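Side-chain contacts in probable aminotransferase (Pseudomonas aeruginosa, PDB 5YKR), which belongs to the class-III aminotransferases, a family of pyridoxal-phosphate enzymes, and carries a lysine modified by the cofactor: residues 77-82 with 89-94; 356-361 with 440-445. All coordinates share one frame; numbering follows the deposited sequence.

In the fold
Both contacts lie on the same side of the chain's centre, with their own centres about 14 Å apart. Interaction 1 comes first along the chain. It joins the end of strand 76-79, in a small mixed sheet, to the loop that leads into helix 94-104. Interaction 2 opens much later and pairs helix 349-372 with helix 439-456 near the C-terminus. The two meet through Val-78 and Phe-80, which pack on Asp-441, and Phe-80 also reaches Val-442 and His-445. Helix 439-456 therefore touches both helix 349-372 and the strand end of interaction 1. Early and late parts of the sequence are thus brought together in the fold.

Interaction 1. Residues 77-82 with 89-94; sequences YVDFAL and FGHAQP
Asp-79 reaches from the end of strand 76-79 to the His-91 ring. Its CB points toward the loop, and CG stands anti to the backbone N (chi1 -168°). From CG the two oxygens go to different partners. OD2 accepts a hydrogen bond from His-91 NE2 at 2.7 Å, and the N-H...O angle of 176° makes the bond almost straight. OD2 lies in the ring plane at its edge, while the donor comes on the anti side of the carboxylate, somewhat out of its plane. The two flat groups are turned 27° apart. OD1 turns back to its own chain. It accepts from Leu-82 N and from Ala-81 N, each at 2.8 Å, and both donors come from the same face of the carboxylate. Three N-H groups thus hold one buried carboxylate and fix its rotation. Leu-82 adds a looser van der Waals contact, with CD2 4.0 Å from His-91 NE2 and 4.3 Å from Gly-90 CA. Leu-110 of the second subunit also packs on His-91, so the ring sits close to the dimer interface. The arrangement is an Asx turn at a strand end, joined to a His-carboxylate hydrogen bond that ties the strand to the following loop.

Interaction 2. Residues 356-361 with 440-445; sequences FQLAAQ and EDVELH
Gln-361 lays its side chain over Val-442, where helix 349-372 faces helix 439-456. Its CG is anti to the backbone N (chi1 177°) and the chain stays extended beyond it. This carries the amide over to helix 439-456. CG1 of Val-442 lies 3.7 Å from Gln-361 CG and 3.6 Å from Gln-361 CD. The same methyl is also close to the amide nitrogen, so it meets the glutamine along much of its length. The end of the amide goes on past Val-442 to the next residue. There Gln-361 NE2 is 3.5 Å from Glu-443 CG and equally near Glu-443 OE2. The amide and carboxylate planes are turned 55° apart, and the approach is a van der Waals one and is not a hydrogen bond. A weak hydrogen bond from Gln-361 NE2 to Ala-439 O gives the nitrogen a partner just before the segment.

The other branch of Val-442 serves Leu-358. CG1 and CG2 diverge from CB, so one residue can meet two neighbours about a helical turn apart. CG2 sits 3.9 Å from Leu-358 CD1 and 3.8 Å from Leu-358 O. Leu-362 of helix 349-372 also touches Val-442, and Thr-433 packs on Leu-358.

The two segments run in nearly the same direction, with an angle of 20° between them. Their axes come within 9.8 Å. Leu-358 and Val-442 are buried, whereas Glu-443 is exposed. The contact therefore grades from apolar packing at Leu-358 to a polar margin at Glu-443. With neither a hydrogen bond nor an ion pair between the two segments, their fit depends on shape, chiefly on how Val-442 sits against Leu-358 and Gln-361.

Interaction 1. Residues 77-82 with 89-94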
ATOM      1  N   TYR A  77      -6.074  -6.118  28.555  1.00 14.36           N
ATOM      2  CA  TYR A  77      -6.722  -7.100  27.727  1.00 14.38           C
ATOM      3  C   TYR A  77      -5.745  -8.196  27.333  1.00 14.43           C
ATOM      4  O   TYR A  77      -4.541  -7.924  27.184  1.00 15.61           O
ATOM      5  CB  TYR A  77      -7.247  -6.460  26.418  1.00 14.03           C
ATOM      6  CG  TYR A  77      -8.098  -5.230  26.622  1.00 14.00           C
ATOM      7  CD1 TYR A  77      -7.514  -4.001  26.831  1.00 13.41           C
ATOM      8  CD2 TYR A  77      -9.488  -5.307  26.660  1.00 13.36           C
ATOM      9  CE1 TYR A  77      -8.280  -2.867  27.101  1.00 13.62           C
ATOM     10  CE2 TYR A  77     -10.265  -4.181  26.849  1.00 14.05           C
ATOM     11  CZ  TYR A  77      -9.663  -2.954  27.081  1.00 14.06           C
ATOM     12  OH  TYR A  77     -10.484  -1.862  27.303  1.00 15.61           O
ATOM     13  N   VAL A  78      -6.273  -9.401  27.132  1.00 13.90           N
ATOM     14  CA  VAL A  78      -5.614 -10.401  26.321  1.00 14.60           C
ATOM     15  C   VAL A  78      -6.169 -10.230  24.894  1.00 14.21           C
ATOM     16  O   VAL A  78      -7.372 -10.038  24.660  1.00 14.00           O
ATOM     17  CB  VAL A  78      -5.750 -11.869  26.773  1.00 20.62           C
ATOM     18  CG1 VAL A  78      -7.119 -12.215  27.100  1.00 25.48           C
ATOM     19  CG2 VAL A  78      -5.276 -12.812  25.694  1.00 26.95           C
ATOM     20  N   ASP A  79      -5.239 -10.223  23.941  1.00 13.84           N
ATOM     21  CA  ASP A  79      -5.522  -9.890  22.549  1.00 13.19           C
ATOM     22  C   ASP A  79      -5.496 -11.119  21.683  1.00 12.06           C
ATOM     23  O   ASP A  79      -4.413 -11.693  21.398  1.00 13.07           O
ATOM     24  CB  ASP A  79      -4.524  -8.832  22.082  1.00 13.07           C
ATOM     25  CG  ASP A  79      -4.901  -8.211  20.760  1.00 11.50           C
ATOM     26  OD1 ASP A  79      -5.902  -8.646  20.140  1.00 12.30           O
ATOM     27  OD2 ASP A  79      -4.158  -7.302  20.292  1.00 13.19           O
ATOM     28  N   PHE A  80      -6.699 -11.536  21.228  1.00 12.16           N
ATOM     29  CA  PHE A  80      -6.876 -12.545  20.192  1.00 12.35           C
ATOM     30  C   PHE A  80      -7.190 -11.960  18.792  1.00 11.65           C
ATOM     31  O   PHE A  80      -7.402 -12.698  17.823  1.00 12.53           O
ATOM     32  CB  PHE A  80      -7.998 -13.550  20.598  1.00 12.79           C
ATOM     33  CG  PHE A  80      -7.643 -14.473  21.733  1.00 13.60           C
ATOM     34  CD1 PHE A  80      -6.854 -15.568  21.511  1.00 13.53           C
ATOM     35  CD2 PHE A  80      -8.023 -14.197  23.027  1.00 15.52           C
ATOM     36  CE1 PHE A  80      -6.510 -16.426  22.528  1.00 14.75           C
ATOM     37  CE2 PHE A  80      -7.673 -15.062  24.064  1.00 16.34           C
ATOM     38  CZ  PHE A  80      -6.949 -16.164  23.803  1.00 16.04           C
ATOM     39  N   ALA A  81      -7.251 -10.628  18.742  1.00 11.87           N
ATOM     40  CA  ALA A  81      -7.461  -9.881  17.486  1.00 10.96           C
ATOM     41  C   ALA A  81      -6.160  -9.633  16.727  1.00 10.63           C
ATOM     42  O   ALA A  81      -6.093  -9.770  15.496  1.00 11.37           O
ATOM     43  CB  ALA A  81      -8.110  -8.546  17.816  1.00 11.17           C
ATOM     44  N   LEU A  82      -5.129  -9.264  17.502  1.00 10.66           N
ATOM     45  CA  LEU A  82      -3.740  -9.152  16.998  1.00 11.02           C
ATOM     46  C   LEU A  82      -3.689  -8.300  15.722  1.00 10.90           C
ATOM     47  O   LEU A  82      -3.156  -8.721  14.672  1.00 11.34           O
ATOM     48  CB  LEU A  82      -3.120 -10.526  16.822  1.00 11.47           C
ATOM     49  CG  LEU A  82      -2.964 -11.310  18.127  1.00 12.12           C
ATOM     50  CD1 LEU A  82      -2.462 -12.729  17.849  1.00 13.27           C
ATOM     51  CD2 LEU A  82      -2.016 -10.582  19.091  1.00 13.49           C
ATOM     52  N   PHE A  89       1.921 -12.757  15.031  1.00 11.07           N
ATOM     53  CA  PHE A  89       2.912 -13.370  15.929  1.00 11.26           C
ATOM     54  C   PHE A  89       3.155 -12.650  17.229  1.00 11.70           C
ATOM     55  O   PHE A  89       4.110 -12.963  17.943  1.00 14.88           O
ATOM     56  CB  PHE A  89       4.207 -13.674  15.158  1.00 12.42           C
ATOM     57  CG  PHE A  89       3.974 -14.596  14.016  1.00 15.39           C
ATOM     58  CD1 PHE A  89       3.963 -15.970  14.243  1.00 15.98           C
ATOM     59  CD2 PHE A  89       3.744 -14.103  12.740  1.00 17.14           C
ATOM     60  CE1 PHE A  89       3.651 -16.829  13.249  1.00 18.19           C
ATOM     61  CE2 PHE A  89       3.389 -14.987  11.717  1.00 18.12           C
ATOM     62  CZ  PHE A  89       3.372 -16.345  12.008  1.00 19.63           C
ATOM     63  N   GLY A  90       2.229 -11.738  17.563  1.00 10.57           N
ATOM     64  CA  GLY A  90       2.293 -10.939  18.779  1.00 10.97           C
ATOM     65  C   GLY A  90       2.739  -9.515  18.524  1.00 10.71           C
ATOM     66  O   GLY A  90       3.332  -9.172  17.473  1.00 12.24           O
ATOM     67  N   HIS A  91       2.468  -8.670  19.496  1.00  9.96           N
ATOM     68  CA  HIS A  91       2.947  -7.305  19.478  1.00 10.88           C
ATOM     69  C   HIS A  91       4.398  -7.239  19.902  1.00 10.18           C
ATOM     70  O   HIS A  91       4.801  -7.927  20.841  1.00 11.15           O
ATOM     71  CB  HIS A  91       2.079  -6.444  20.376  1.00 11.03           C
ATOM     72  CG  HIS A  91       0.651  -6.435  19.970  1.00 11.61           C
ATOM     73  ND1 HIS A  91       0.224  -5.936  18.766  1.00 11.56           N
ATOM     74  CD2 HIS A  91      -0.442  -6.941  20.592  1.00 10.26           C
ATOM     75  CE1 HIS A  91      -1.093  -6.076  18.690  1.00 11.03           C
ATOM     76  NE2 HIS A  91      -1.531  -6.708  19.778  1.00 11.04           N
ATOM     77  N   ALA A  92       5.166  -6.340  19.261  1.00 10.84           N
ATOM     78  CA  ALA A  92       6.500  -6.033  19.751  1.00 11.49           C
ATOM     79  C   ALA A  92       7.403  -7.284  19.900  1.00 10.05           C
ATOM     80  O   ALA A  92       8.103  -7.448  20.918  1.00 12.82           O
ATOM     81  CB  ALA A  92       6.414  -5.258  21.077  1.00 12.82           C
ATOM     82  N   GLN A  93       7.370  -8.168  18.917  1.00 10.96           N
ATOM     83  CA  GLN A  93       8.332  -9.305  18.894  1.00 11.72           C
ATOM     84  C   GLN A  93       9.738  -8.748  18.964  1.00 11.02           C
ATOM     85  O   GLN A  93      10.117  -7.908  18.163  1.00 11.77           O
ATOM     86  CB  GLN A  93       8.149 -10.121  17.606  1.00 13.02           C
ATOM     87  CG  GLN A  93       7.211 -11.281  17.637  1.00 14.92           C
ATOM     88  CD  GLN A  93       7.704 -12.477  18.397  1.00 14.98           C
ATOM     89  OE1 GLN A  93       8.872 -12.541  18.899  1.00 19.51           O
ATOM     90  NE2 GLN A  93       6.798 -13.476  18.500  1.00 16.96           N
ATOM     91  N   PRO A  94      10.541  -9.163  19.967  1.00 12.35           N
ATOM     92  CA  PRO A  94      11.789  -8.473  20.175  1.00 12.69           C
ATOM     93  C   PRO A  94      12.768  -8.501  18.984  1.00 11.07           C
ATOM     94  O   PRO A  94      13.396  -7.468  18.689  1.00 11.78           O
ATOM     95  CB  PRO A  94      12.394  -9.169  21.392  1.00 13.58           C
ATOM     96  CG  PRO A  94      11.275  -9.792  22.045  1.00 18.44           C
ATOM     97  CD  PRO A  94      10.187 -10.045  21.084  1.00 12.98           C
TER

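Interaction 2. Residues 356-361 with 440-445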
ATOM      1  N   PHE A 356      -0.567 -23.819  17.773  1.00 12.91           N
ATOM      2  CA  PHE A 356      -1.563 -24.890  17.475  1.00 13.54           C
ATOM      3  C   PHE A 356      -2.130 -25.499  18.768  1.00 15.11           C
ATOM      4  O   PHE A 356      -3.322 -25.767  18.871  1.00 14.70           O
ATOM      5  CB  PHE A 356      -0.941 -26.037  16.691  1.00 14.04           C
ATOM      6  CG  PHE A 356      -0.469 -25.725  15.320  1.00 14.99           C
ATOM      7  CD1 PHE A 356      -0.909 -24.621  14.618  1.00 15.19           C
ATOM      8  CD2 PHE A 356       0.443 -26.579  14.720  1.00 19.01           C
ATOM      9  CE1 PHE A 356      -0.487 -24.374  13.334  1.00 15.76           C
ATOM     10  CE2 PHE A 356       0.918 -26.337  13.437  1.00 21.47           C
ATOM     11  CZ  PHE A 356       0.424 -25.222  12.737  1.00 18.76           C
ATOM     12  N   GLN A 357      -1.263 -25.722  19.754  1.00 15.38           N
ATOM     13  CA  GLN A 357      -1.742 -26.292  21.010  1.00 16.30           C
ATOM     14  C   GLN A 357      -2.805 -25.377  21.662  1.00 17.25           C
ATOM     15  O   GLN A 357      -3.869 -25.827  22.128  1.00 17.52           O
ATOM     16  CB  GLN A 357      -0.554 -26.514  21.971  1.00 18.57           C
ATOM     17  CG  GLN A 357      -0.929 -26.968  23.369  1.00 22.83           C
ATOM     18  CD  GLN A 357       0.269 -26.978  24.288  1.00 29.80           C
ATOM     19  OE1 GLN A 357       0.404 -26.134  25.196  1.00 41.33           O
ATOM     20  NE2 GLN A 357       1.141 -27.936  24.079  1.00 37.94           N
ATOM     21  N   LEU A 358      -2.495 -24.084  21.706  1.00 15.88           N
ATOM     22  CA  LEU A 358      -3.396 -23.130  22.356  1.00 16.57           C
ATOM     23  C   LEU A 358      -4.679 -22.945  21.532  1.00 15.78           C
ATOM     24  O   LEU A 358      -5.771 -22.836  22.100  1.00 15.30           O
ATOM     25  CB  LEU A 358      -2.695 -21.800  22.673  1.00 17.46           C
ATOM     26  CG  LEU A 358      -1.762 -21.718  23.887  1.00 20.45           C
ATOM     27  CD1 LEU A 358      -2.573 -21.854  25.157  1.00 24.44           C
ATOM     28  CD2 LEU A 358      -0.751 -22.833  23.896  1.00 22.96           C
ATOM     29  N   ALA A 359      -4.538 -22.920  20.199  1.00 14.58           N
ATOM     30  CA  ALA A 359      -5.714 -22.806  19.327  1.00 13.69           C
ATOM     31  C   ALA A 359      -6.622 -24.034  19.439  1.00 14.32           C
ATOM     32  O   ALA A 359      -7.845 -23.909  19.450  1.00 14.65           O
ATOM     33  CB  ALA A 359      -5.291 -22.516  17.906  1.00 14.22           C
ATOM     34  N   ALA A 360      -6.028 -25.220  19.536  1.00 14.35           N
ATOM     35  CA  ALA A 360      -6.816 -26.434  19.723  1.00 14.12           C
ATOM     36  C   ALA A 360      -7.567 -26.412  21.014  1.00 14.80           C
ATOM     37  O   ALA A 360      -8.717 -26.826  21.058  1.00 16.42           O
ATOM     38  CB  ALA A 360      -5.924 -27.644  19.654  1.00 14.96           C
ATOM     39  N   GLN A 361      -6.938 -25.894  22.073  1.00 14.86           N
ATOM     40  CA  GLN A 361      -7.595 -25.761  23.373  1.00 15.31           C
ATOM     41  C   GLN A 361      -8.808 -24.813  23.238  1.00 14.93           C
ATOM     42  O   GLN A 361      -9.880 -25.063  23.747  1.00 16.72           O
ATOM     43  CB  GLN A 361      -6.588 -25.255  24.424  1.00 17.76           C
ATOM     44  CG  GLN A 361      -7.135 -24.980  25.848  1.00 19.00           C
ATOM     45  CD  GLN A 361      -6.194 -24.122  26.722  1.00 22.71           C
ATOM     46  OE1 GLN A 361      -5.023 -23.933  26.371  1.00 25.39           O
ATOM     47  NE2 GLN A 361      -6.708 -23.601  27.856  1.00 24.94           N
ATOM     48  N   GLU A 440      -3.952 -19.746  30.300  1.00 19.16           N
ATOM     49  CA  GLU A 440      -4.903 -18.937  31.068  1.00 19.85           C
ATOM     50  C   GLU A 440      -5.711 -17.959  30.230  1.00 18.47           C
ATOM     51  O   GLU A 440      -6.852 -17.617  30.570  1.00 19.28           O
ATOM     52  CB  GLU A 440      -4.242 -18.222  32.281  1.00 22.78           C
ATOM     53  CG  GLU A 440      -3.230 -17.152  31.944  1.00 29.03           C
ATOM     54  CD  GLU A 440      -2.425 -16.661  33.142  1.00 37.87           C
ATOM     55  OE1 GLU A 440      -3.008 -15.913  33.973  1.00 51.74           O
ATOM     56  OE2 GLU A 440      -1.218 -17.008  33.235  1.00 48.67           O
ATOM     57  N   ASP A 441      -5.096 -17.470  29.153  1.00 16.40           N
ATOM     58  CA  ASP A 441      -5.763 -16.507  28.289  1.00 16.01           C
ATOM     59  C   ASP A 441      -6.880 -17.203  27.509  1.00 16.29           C
ATOM     60  O   ASP A 441      -7.982 -16.664  27.348  1.00 16.24           O
ATOM     61  CB  ASP A 441      -4.768 -15.956  27.268  1.00 16.43           C
ATOM     62  CG  ASP A 441      -3.598 -15.230  27.875  1.00 18.75           C
ATOM     63  OD1 ASP A 441      -3.713 -14.706  29.009  1.00 20.49           O
ATOM     64  OD2 ASP A 441      -2.528 -15.202  27.180  1.00 21.25           O
ATOM     65  N   VAL A 442      -6.593 -18.408  27.054  1.00 15.50           N
ATOM     66  CA  VAL A 442      -7.601 -19.232  26.394  1.00 15.28           C
ATOM     67  C   VAL A 442      -8.742 -19.575  27.368  1.00 15.68           C
ATOM     68  O   VAL A 442      -9.930 -19.503  26.993  1.00 16.49           O
ATOM     69  CB  VAL A 442      -6.967 -20.491  25.805  1.00 15.57           C
ATOM     70  CG1 VAL A 442      -8.031 -21.435  25.290  1.00 17.14           C
ATOM     71  CG2 VAL A 442      -5.994 -20.129  24.710  1.00 17.21           C
ATOM     72  N   GLU A 443      -8.397 -19.924  28.604  1.00 16.31           N
ATOM     73  CA  GLU A 443      -9.423 -20.224  29.594  1.00 18.37           C
ATOM     74  C   GLU A 443     -10.315 -19.016  29.859  1.00 17.57           C
ATOM     75  O   GLU A 443     -11.547 -19.165  30.034  1.00 18.93           O
ATOM     76  CB  GLU A 443      -8.748 -20.758  30.893  1.00 21.11           C
ATOM     77  CG  GLU A 443      -8.088 -22.114  30.686  1.00 26.79           C
ATOM     78  CD  GLU A 443      -6.940 -22.489  31.676  1.00 38.33           C
ATOM     79  OE1 GLU A 443      -6.735 -21.838  32.751  1.00 49.43           O
ATOM     80  OE2 GLU A 443      -6.218 -23.481  31.369  1.00 47.61           O
ATOM     81  N   LEU A 444      -9.730 -17.828  29.894  1.00 17.19           N
ATOM     82  CA  LEU A 444     -10.534 -16.614  30.096  1.00 16.26           C
ATOM     83  C   LEU A 444     -11.491 -16.418  28.925  1.00 16.09           C
ATOM     84  O   LEU A 444     -12.701 -16.185  29.114  1.00 16.68           O
ATOM     85  CB  LEU A 444      -9.651 -15.389  30.293  1.00 16.81           C
ATOM     86  CG  LEU A 444     -10.363 -14.035  30.465  1.00 17.59           C
ATOM     87  CD1 LEU A 444     -11.251 -14.037  31.721  1.00 19.81           C
ATOM     88  CD2 LEU A 444      -9.369 -12.909  30.543  1.00 18.95           C
ATOM     89  N   HIS A 445     -10.985 -16.477  27.704  1.00 14.81           N
ATOM     90  CA  HIS A 445     -11.881 -16.446  26.539  1.00 14.67           C
ATOM     91  C   HIS A 445     -13.041 -17.420  26.691  1.00 14.41           C
ATOM     92  O   HIS A 445     -14.211 -17.077  26.450  1.00 14.69           O
ATOM     93  CB  HIS A 445     -11.076 -16.779  25.266  1.00 14.26           C
ATOM     94  CG  HIS A 445     -11.938 -16.938  24.042  1.00 15.16           C
ATOM     95  ND1 HIS A 445     -12.506 -18.136  23.633  1.00 14.77           N
ATOM     96  CD2 HIS A 445     -12.320 -16.015  23.131  1.00 17.50           C
ATOM     97  CE1 HIS A 445     -13.222 -17.932  22.544  1.00 17.37           C
ATOM     98  NE2 HIS A 445     -13.098 -16.653  22.200  1.00 19.92           N
TER